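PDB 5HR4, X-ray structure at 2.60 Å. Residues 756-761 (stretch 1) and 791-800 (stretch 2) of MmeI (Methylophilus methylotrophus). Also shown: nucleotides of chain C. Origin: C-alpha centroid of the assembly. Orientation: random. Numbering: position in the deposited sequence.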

ATOM      1  N   ASN A 756     -11.810   1.983 -17.222  1.00 35.94           N
ATOM      2  CA  ASN A 756     -12.205   1.094 -18.312  1.00 38.46           C
ATOM      3  C   ASN A 756     -12.730   1.838 -19.538  1.00 35.19           C
ATOM      4  O   ASN A 756     -12.985   1.191 -20.556  1.00 43.62           O
ATOM      5  CB  ASN A 756     -13.280   0.092 -17.842  1.00 43.66           C
ATOM      6  CG  ASN A 756     -12.767  -0.919 -16.779  1.00 47.12           C
ATOM      7  OD1 ASN A 756     -11.567  -1.239 -16.686  1.00 37.02           O
ATOM      8  ND2 ASN A 756     -13.705  -1.436 -15.984  1.00 49.65           N
ATOM      9  N   ARG A 757     -12.908   3.152 -19.469  1.00 29.66           N
ATOM     10  CA  ARG A 757     -13.342   3.955 -20.600  1.00 28.34           C
ATOM     11  C   ARG A 757     -12.131   4.495 -21.343  1.00 29.16           C
ATOM     12  O   ARG A 757     -11.090   4.769 -20.749  1.00 36.29           O
ATOM     13  CB  ARG A 757     -14.230   5.119 -20.142  1.00 26.63           C
ATOM     14  CG  ARG A 757     -15.441   4.669 -19.354  1.00 24.97           C
ATOM     15  CD  ARG A 757     -16.556   5.695 -19.319  1.00 27.29           C
ATOM     16  NE  ARG A 757     -17.543   5.277 -18.334  1.00 30.54           N
ATOM     17  CZ  ARG A 757     -17.587   5.733 -17.089  1.00 31.74           C
ATOM     18  NH1 ARG A 757     -16.711   6.650 -16.690  1.00 32.67           N
ATOM     19  NH2 ARG A 757     -18.500   5.271 -16.247  1.00 30.05           N
ATOM     20  N   GLN A 758     -12.268   4.632 -22.660  1.00 31.35           N
ATOM     21  CA  GLN A 758     -11.165   5.122 -23.474  1.00 34.39           C
ATOM     22  C   GLN A 758     -11.149   6.640 -23.528  1.00 35.42           C
ATOM     23  O   GLN A 758     -10.124   7.236 -23.882  1.00 37.52           O
ATOM     24  CB  GLN A 758     -11.244   4.525 -24.888  1.00 26.14           C
ATOM     25  N   PHE A 759     -12.276   7.266 -23.201  1.00 39.43           N
ATOM     26  CA  PHE A 759     -12.427   8.708 -23.111  1.00 34.68           C
ATOM     27  C   PHE A 759     -13.144   9.017 -21.806  1.00 34.44           C
ATOM     28  O   PHE A 759     -14.009   8.249 -21.373  1.00 30.21           O
ATOM     29  CB  PHE A 759     -13.227   9.250 -24.297  1.00 35.91           C
ATOM     30  CG  PHE A 759     -12.790   8.704 -25.621  1.00 35.03           C
ATOM     31  CD1 PHE A 759     -11.751   9.300 -26.325  1.00 41.36           C
ATOM     32  CD2 PHE A 759     -13.405   7.581 -26.164  1.00 39.25           C
ATOM     33  CE1 PHE A 759     -11.327   8.783 -27.558  1.00 40.05           C
ATOM     34  CE2 PHE A 759     -12.999   7.062 -27.397  1.00 34.08           C
ATOM     35  CZ  PHE A 759     -11.958   7.668 -28.092  1.00 37.56           C
ATOM     36  N   ILE A 760     -12.779  10.127 -21.171  1.00 38.57           N
ATOM     37  CA  ILE A 760     -13.542  10.614 -20.024  1.00 33.51           C
ATOM     38  C   ILE A 760     -14.813  11.273 -20.536  1.00 32.63           C
ATOM     39  O   ILE A 760     -14.736  12.271 -21.266  1.00 38.10           O
ATOM     40  CB  ILE A 760     -12.732  11.596 -19.170  1.00 32.94           C
ATOM     41  CG1 ILE A 760     -11.542  10.901 -18.528  1.00 34.20           C
ATOM     42  CG2 ILE A 760     -13.591  12.156 -18.058  1.00 43.62           C
ATOM     43  CD1 ILE A 760     -10.824  11.769 -17.542  1.00 36.40           C
ATOM     44  N   PRO A 761     -15.998  10.751 -20.194  1.00 33.65           N
ATOM     45  CA  PRO A 761     -17.251  11.409 -20.603  1.00 36.20           C
ATOM     46  C   PRO A 761     -17.357  12.837 -20.106  1.00 36.60           C
ATOM     47  O   PRO A 761     -17.545  13.072 -18.909  1.00 34.70           O
ATOM     48  CB  PRO A 761     -18.341  10.539 -19.960  1.00 35.58           C
ATOM     49  CG  PRO A 761     -17.657   9.258 -19.598  1.00 34.16           C
ATOM     50  CD  PRO A 761     -16.234   9.584 -19.332  1.00 31.36           C
ATOM     51  N   SER A 791     -10.346  14.236 -27.240  1.00 36.74           N
ATOM     52  CA  SER A 791      -9.390  13.555 -28.096  1.00 37.72           C
ATOM     53  C   SER A 791      -8.648  12.450 -27.354  1.00 39.71           C
ATOM     54  O   SER A 791      -8.379  12.547 -26.154  1.00 38.41           O
ATOM     55  CB  SER A 791      -8.378  14.559 -28.650  1.00 41.14           C
ATOM     56  OG  SER A 791      -7.473  14.969 -27.639  1.00 38.64           O
ATOM     57  N   THR A 792      -8.305  11.394 -28.102  1.00 40.31           N
ATOM     58  CA  THR A 792      -7.399  10.366 -27.606  1.00 36.29           C
ATOM     59  C   THR A 792      -6.127  10.981 -27.036  1.00 39.47           C
ATOM     60  O   THR A 792      -5.603  10.517 -26.017  1.00 37.03           O
ATOM     61  CB  THR A 792      -7.056   9.397 -28.741  1.00 41.00           C
ATOM     62  OG1 THR A 792      -8.188   8.577 -29.025  1.00 41.69           O
ATOM     63  CG2 THR A 792      -5.887   8.498 -28.373  1.00 40.88           C
ATOM     64  N   MET A 793      -5.626  12.038 -27.683  1.00 39.83           N
ATOM     65  CA  MET A 793      -4.379  12.669 -27.266  1.00 36.16           C
ATOM     66  C   MET A 793      -4.482  13.236 -25.858  1.00 43.68           C
ATOM     67  O   MET A 793      -3.568  13.068 -25.034  1.00 39.83           O
ATOM     68  CB  MET A 793      -4.007  13.770 -28.252  1.00 38.34           C
ATOM     69  CG  MET A 793      -3.304  13.262 -29.481  1.00 48.50           C
ATOM     70  SD  MET A 793      -1.729  12.495 -29.057  1.00 53.07           S
ATOM     71  CE  MET A 793      -0.660  13.369 -30.207  1.00 48.72           C
ATOM     72  N   HIS A 794      -5.577  13.944 -25.573  1.00 43.32           N
ATOM     73  CA  HIS A 794      -5.747  14.507 -24.245  1.00 35.19           C
ATOM     74  C   HIS A 794      -5.917  13.404 -23.215  1.00 36.74           C
ATOM     75  O   HIS A 794      -5.261  13.423 -22.167  1.00 37.19           O
ATOM     76  CB  HIS A 794      -6.938  15.460 -24.223  1.00 39.26           C
ATOM     77  CG  HIS A 794      -7.214  16.029 -22.870  1.00 41.16           C
ATOM     78  ND1 HIS A 794      -6.305  16.828 -22.204  1.00 40.92           N
ATOM     79  CD2 HIS A 794      -8.274  15.888 -22.039  1.00 38.95           C
ATOM     80  CE1 HIS A 794      -6.799  17.163 -21.025  1.00 33.95           C
ATOM     81  NE2 HIS A 794      -7.992  16.607 -20.900  1.00 35.89           N
ATOM     82  N   ASN A 795      -6.780  12.418 -23.511  1.00 36.23           N
ATOM     83  CA  ASN A 795      -7.003  11.307 -22.587  1.00 36.18           C
ATOM     84  C   ASN A 795      -5.733  10.489 -22.381  1.00 41.00           C
ATOM     85  O   ASN A 795      -5.500   9.940 -21.293  1.00 39.84           O
ATOM     86  CB  ASN A 795      -8.122  10.402 -23.092  1.00 31.03           C
ATOM     87  CG  ASN A 795      -9.498  10.984 -22.859  1.00 36.68           C
ATOM     88  OD1 ASN A 795     -10.021  10.920 -21.751  1.00 41.32           O
ATOM     89  ND2 ASN A 795     -10.106  11.538 -23.904  1.00 34.19           N
ATOM     90  N   CYS A 796      -4.897  10.391 -23.404  1.00 39.18           N
ATOM     91  CA  CYS A 796      -3.610   9.747 -23.190  1.00 43.42           C
ATOM     92  C   CYS A 796      -2.755  10.570 -22.227  1.00 37.75           C
ATOM     93  O   CYS A 796      -2.054  10.015 -21.366  1.00 31.96           O
ATOM     94  CB  CYS A 796      -2.910   9.542 -24.531  1.00 34.86           C
ATOM     95  SG  CYS A 796      -1.228   9.072 -24.343  1.00 49.36           S
ATOM     96  N   TRP A 797      -2.817  11.898 -22.349  1.00 33.74           N
ATOM     97  CA  TRP A 797      -2.108  12.761 -21.414  1.00 36.65           C
ATOM     98  C   TRP A 797      -2.643  12.580 -19.997  1.00 33.48           C
ATOM     99  O   TRP A 797      -1.888  12.248 -19.076  1.00 31.18           O
ATOM    100  CB  TRP A 797      -2.216  14.216 -21.861  1.00 37.74           C
ATOM    101  CG  TRP A 797      -1.373  15.129 -21.052  1.00 40.05           C
ATOM    102  CD1 TRP A 797      -1.797  16.027 -20.108  1.00 35.73           C
ATOM    103  CD2 TRP A 797       0.048  15.235 -21.098  1.00 39.35           C
ATOM    104  NE1 TRP A 797      -0.726  16.692 -19.580  1.00 35.67           N
ATOM    105  CE2 TRP A 797       0.422  16.221 -20.164  1.00 38.98           C
ATOM    106  CE3 TRP A 797       1.040  14.601 -21.843  1.00 33.87           C
ATOM    107  CZ2 TRP A 797       1.750  16.578 -19.949  1.00 38.94           C
ATOM    108  CZ3 TRP A 797       2.353  14.955 -21.632  1.00 38.24           C
ATOM    109  CH2 TRP A 797       2.698  15.942 -20.691  1.00 40.11           C
ATOM    110  N   MET A 798      -3.952  12.779 -19.813  1.00 34.31           N
ATOM    111  CA  MET A 798      -4.598  12.515 -18.526  1.00 34.40           C
ATOM    112  C   MET A 798      -4.179  11.171 -17.926  1.00 34.06           C
ATOM    113  O   MET A 798      -3.904  11.085 -16.723  1.00 36.73           O
ATOM    114  CB  MET A 798      -6.116  12.574 -18.701  1.00 34.23           C
ATOM    115  CG  MET A 798      -6.919  12.158 -17.477  1.00 36.08           C
ATOM    116  SD  MET A 798      -7.177  10.374 -17.290  1.00 36.88           S
ATOM    117  CE  MET A 798      -8.031   9.952 -18.805  1.00 34.58           C
ATOM    118  N   ARG A 799      -4.132  10.111 -18.750  1.00 35.50           N
ATOM    119  CA  ARG A 799      -3.776   8.766 -18.284  1.00 29.81           C
ATOM    120  C   ARG A 799      -2.364   8.697 -17.737  1.00 30.88           C
ATOM    121  O   ARG A 799      -2.085   7.889 -16.841  1.00 32.92           O
ATOM    122  CB  ARG A 799      -3.887   7.756 -19.422  1.00 35.16           C
ATOM    123  CG  ARG A 799      -5.142   6.915 -19.449  1.00 36.64           C
ATOM    124  CD  ARG A 799      -5.180   6.087 -20.714  1.00 29.25           C
ATOM    125  NE  ARG A 799      -6.497   6.205 -21.320  1.00 45.19           N
ATOM    126  CZ  ARG A 799      -6.763   6.799 -22.480  1.00 39.64           C
ATOM    127  NH1 ARG A 799      -5.800   7.332 -23.219  1.00 36.71           N
ATOM    128  NH2 ARG A 799      -8.014   6.848 -22.897  1.00 43.17           N
ATOM    129  N   ASN A 800      -1.455   9.510 -18.271  1.00 30.72           N
ATOM    130  CA  ASN A 800      -0.039   9.391 -17.945  1.00 34.01           C
ATOM    131  C   ASN A 800       0.450  10.355 -16.869  1.00 38.06           C
ATOM    132  O   ASN A 800       1.228   9.949 -15.996  1.00 38.07           O
ATOM    133  CB  ASN A 800       0.783   9.571 -19.213  1.00 32.97           C
ATOM    134  CG  ASN A 800       0.810   8.329 -20.024  1.00 38.44           C
ATOM    135  OD1 ASN A 800       1.613   7.437 -19.769  1.00 38.83           O
ATOM    136  ND2 ASN A 800      -0.090   8.232 -20.988  1.00 41.39           N
TER
ATOM    137  P    DG C   6     -18.273   5.946 -12.480  1.00 37.73           P
ATOM    138  OP1  DG C   6     -19.708   5.624 -12.661  1.00 42.11           O
ATOM    139  OP2  DG C   6     -17.376   6.116 -13.659  1.00 34.64           O
ATOM    140  O5'  DG C   6     -17.990   7.233 -11.547  1.00 38.20           O
ATOM    141  C5'  DG C   6     -19.022   7.956 -10.975  1.00 36.49           C
ATOM    142  C4'  DG C   6     -18.776   8.195  -9.492  1.00 34.35           C
ATOM    143  O4'  DG C   6     -18.152   7.061  -8.869  1.00 32.48           O
ATOM    144  C3'  DG C   6     -17.940   9.416  -9.114  1.00 34.17           C
ATOM    145  O3'  DG C   6     -18.644  10.060  -8.116  1.00 37.51           O
ATOM    146  C2'  DG C   6     -16.658   8.820  -8.555  1.00 34.21           C
ATOM    147  C1'  DG C   6     -17.157   7.507  -7.973  1.00 35.29           C
ATOM    148  N9   DG C   6     -16.146   6.470  -7.954  1.00 37.81           N
ATOM    149  C8   DG C   6     -15.733   5.735  -9.041  1.00 30.96           C
ATOM    150  N7   DG C   6     -14.829   4.855  -8.752  1.00 32.32           N
ATOM    151  C5   DG C   6     -14.624   5.004  -7.386  1.00 30.02           C
ATOM    152  C6   DG C   6     -13.759   4.306  -6.523  1.00 27.75           C
ATOM    153  O6   DG C   6     -12.975   3.400  -6.803  1.00 34.44           O
ATOM    154  N1   DG C   6     -13.851   4.760  -5.215  1.00 33.78           N
ATOM    155  C2   DG C   6     -14.688   5.762  -4.786  1.00 31.50           C
ATOM    156  N2   DG C   6     -14.637   6.051  -3.479  1.00 27.25           N
ATOM    157  N3   DG C   6     -15.518   6.430  -5.589  1.00 32.74           N
ATOM    158  C4   DG C   6     -15.427   6.000  -6.875  1.00 31.77           C

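Which polar interaction ties the loop segment to the helix? One hydrogen bond crosses between them: the backbone N of Ile760 donates to OD1 of Asn795 at 2.9 Å, with an N-H...O angle of 154°. Asn795 is well suited to this place because its amide can accept and donate at once. While OD1 of Asn795 accepts from N of Ile760, ND2 of Asn795 donates to the backbone O of Ser791 at 3.0 Å, four residues earlier, at the N-cap. That second bond helps fix the amide of Asn795, a residue whose CA-to-CB bond already points toward the other stretch. The closest CA pair is also here: CA of Phe759 and CA of Asn795, 6.0 Å apart.

What apolar packing accompanies this bond? Ile760 and Met798 both direct their CA-to-CB bonds toward the partner stretch, and CD1 of Ile760 meets CE of Met798 at 3.6 Å. The m,t rotamer of Ile760 extends CD1 to this contact, and the bend of the methionine chain (t, m, m) brings its terminal methyl to meet it. Both residues are buried, as suits their hydrocarbon and thioether side chains. Asn795 and Met798 lie three positions apart, so one side of the helix presents both the amide and the methyl to Ile760.

How does Phe759 fit against the start of the helix? Its CA-to-CB bond points away overall, yet with chi1 at -46° (m) the ring comes back nearer to the helix. CD1 of Phe759 lies 3.7 Å from ND2 of Asn795, which sits at the ring edge, and CE1 of Phe759 lies 3.5 Å from OG1 of Thr792. The buried aromatic ring thus covers part of the first helical turn. Ser791 caps that turn: its OG accepts from N of His794 at 3.0 Å.

What do the two arginines contribute? Arg799 brings the end of its long side chain nearer to the other stretch, where its guanidinium presents its edge to the backbone around Gln758. The modelled separation of 2.4 Å between NH2 of Arg799 and O of Gln758 is too short to be relied on, and the side chain of Gln758 is not modelled beyond CB. Arg757, by contrast, leads its end away from the helix to the phosphate of DG6 of chain C: NH1 and NH2 of Arg757 donate to OP2 of DG6 at 3.1 and 2.9 Å, respectively. Its positive charge suits the phosphate, whereas its part in the contact between the stretches is slight.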